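Local coordinates for protein phosphinothricin N-acetyltransferase (Brucella ovis, PDB 5DWM) that probably transfers the acetyl group of acetyl-CoA to the amino group of an acceptor, possibly phosphinothricin, at residues A[29-33]-A[158-162]. Residues are numbered along the deposited sequence; the frame is centred on the assembly and turned at random.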
loop_
_atom_site.group_PDB
_atom_site.type_symbol
_atom_site.label_atom_id
_atom_site.label_comp_id
_atom_site.label_asym_id
_atom_site.label_seq_id
_atom_site.Cartn_x
_atom_site.Cartn_y
_atom_site.Cartn_z
ATOM N N GLN A 29 -3.649 9.312 -21.282
ATOM C CA GLN A 29 -3.868 8.140 -22.129
ATOM C C GLN A 29 -3.800 6.846 -21.327
ATOM O O GLN A 29 -4.595 5.925 -21.554
ATOM C CB GLN A 29 -2.862 8.118 -23.283
ATOM C CG GLN A 29 -3.110 9.202 -24.314
ATOM C CD GLN A 29 -4.574 9.290 -24.698
ATOM O OE1 GLN A 29 -5.169 8.306 -25.138
ATOM N NE2 GLN A 29 -5.170 10.466 -24.504
ATOM N N ALA A 30 -2.854 6.753 -20.387
ATOM C CA ALA A 30 -2.783 5.582 -19.517
ATOM C C ALA A 30 -4.073 5.388 -18.725
ATOM O O ALA A 30 -4.581 4.264 -18.612
ATOM C CB ALA A 30 -1.600 5.723 -18.564
ATOM N N VAL A 31 -4.626 6.475 -18.185
ATOM C CA VAL A 31 -5.846 6.374 -17.390
ATOM C C VAL A 31 -7.018 5.948 -18.260
ATOM O O VAL A 31 -7.817 5.085 -17.873
ATOM C CB VAL A 31 -6.112 7.711 -16.671
ATOM C CG1 VAL A 31 -7.518 7.743 -16.090
ATOM C CG2 VAL A 31 -5.070 7.951 -15.585
ATOM N N LEU A 32 -7.134 6.538 -19.453
ATOM C CA LEU A 32 -8.310 6.315 -20.290
ATOM C C LEU A 32 -8.279 4.958 -20.984
ATOM O O LEU A 32 -9.321 4.305 -21.111
ATOM C CB LEU A 32 -8.435 7.427 -21.328
ATOM C CG LEU A 32 -8.790 8.812 -20.786
ATOM C CD1 LEU A 32 -8.797 9.857 -21.890
ATOM C CD2 LEU A 32 -10.132 8.759 -20.069
ATOM N N THR A 33 -7.103 4.518 -21.437
ATOM C CA THR A 33 -6.994 3.328 -22.272
ATOM C C THR A 33 -6.327 2.142 -21.590
ATOM O O THR A 33 -6.272 1.067 -22.194
ATOM C CB THR A 33 -6.204 3.631 -23.558
ATOM O OG1 THR A 33 -4.814 3.802 -23.240
ATOM C CG2 THR A 33 -6.720 4.891 -24.226
ATOM N N PHE A 158 -11.482 -2.788 -9.902
ATOM C CA PHE A 158 -12.495 -2.982 -10.931
ATOM C C PHE A 158 -12.505 -1.736 -11.797
ATOM O O PHE A 158 -12.715 -0.632 -11.287
ATOM C CB PHE A 158 -13.886 -3.219 -10.343
ATOM C CG PHE A 158 -14.877 -3.644 -11.374
ATOM C CD1 PHE A 158 -14.922 -4.964 -11.797
ATOM C CD2 PHE A 158 -15.732 -2.721 -11.962
ATOM C CE1 PHE A 158 -15.814 -5.364 -12.779
ATOM C CE2 PHE A 158 -16.642 -3.115 -12.944
ATOM C CZ PHE A 158 -16.683 -4.434 -13.349
ATOM N N LYS A 159 -12.280 -1.913 -13.098
ATOM C CA LYS A 159 -12.171 -0.800 -14.030
ATOM C C LYS A 159 -12.461 -1.323 -15.428
ATOM O O LYS A 159 -12.085 -2.445 -15.767
ATOM C CB LYS A 159 -10.768 -0.172 -13.977
ATOM C CG LYS A 159 -10.558 0.998 -14.935
ATOM C CD LYS A 159 -9.146 1.585 -14.800
ATOM C CE LYS A 159 -8.970 2.753 -15.747
ATOM N NZ LYS A 159 -7.598 3.329 -15.715
ATOM N N HIS A 160 -13.128 -0.502 -16.231
ATOM C CA HIS A 160 -13.461 -0.869 -17.608
ATOM C C HIS A 160 -14.184 -2.212 -17.672
ATOM O O HIS A 160 -13.961 -3.020 -18.576
ATOM C CB HIS A 160 -12.227 -0.863 -18.519
ATOM C CG HIS A 160 -11.599 0.487 -18.701
ATOM N ND1 HIS A 160 -12.149 1.647 -18.195
ATOM C CD2 HIS A 160 -10.462 0.859 -19.337
ATOM C CE1 HIS A 160 -11.377 2.673 -18.510
ATOM N NE2 HIS A 160 -10.348 2.222 -19.205
ATOM N N GLY A 161 -15.042 -2.464 -16.683
ATOM C CA GLY A 161 -15.861 -3.661 -16.667
ATOM C C GLY A 161 -15.150 -4.944 -16.293
ATOM O O GLY A 161 -15.733 -6.020 -16.462
ATOM N N ARG A 162 -13.926 -4.870 -15.764
ATOM C CA ARG A 162 -13.114 -6.049 -15.497
ATOM C C ARG A 162 -12.511 -5.976 -14.105
ATOM O O ARG A 162 -12.090 -4.904 -13.655
ATOM C CB ARG A 162 -11.932 -6.151 -16.489
ATOM C CG ARG A 162 -12.229 -6.818 -17.813
ATOM C CD ARG A 162 -10.933 -7.319 -18.474
ATOM N NE ARG A 162 -9.934 -6.259 -18.620
ATOM C CZ ARG A 162 -8.720 -6.259 -18.065
ATOM N NH1 ARG A 162 -8.309 -7.271 -17.311
ATOM N NH2 ARG A 162 -7.903 -5.239 -18.277
#
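All of the Lys159 side-chain torsions are anti (chi1 179°), a fully extended chain that carries its ammonium group to the last turn of helix 20-33, while His160, with CG anti to its own carbonyl carbon (chi1 -65°), swings its imidazole the same way. Lys159 NZ donates to Val31 O at 2.8 Å, in the carbonyl plane and on a lone pair. Beside it, His160 NE2 donates to Leu32 O at 3.0 Å; this bond is bent, 138° at the hydrogen, and the donor stands above the carbonyl plane. The two side chains run together, Lys159 CE lying 3.6 Å above one face of the imidazole, toward its rim. In this GNAT-family protein the contact ties the C-terminal end of helix 20-33 to the type I' hairpin joining strands 148-159 and 162-172. Both central turn residues have positive phi, readily adopted by Gly161 but less usual for His160. A long, extended lysine spans the gap, for the nearest CA atoms, those of Val31 and Lys159, are 10.1 Å apart; histidine suits its place because a ring N-H can serve a helix-end carbonyl. Lys159 NZ also bonds to carbonyls of Gly34, Ser37 and Glu39 in the following loop, four acceptors for three hydrogens, so at least one is shared. This carbonyl cluster, with the helix end contributing Val31 O, should stabilise a charged Lys159, and NE2 of His160 carries a hydrogen.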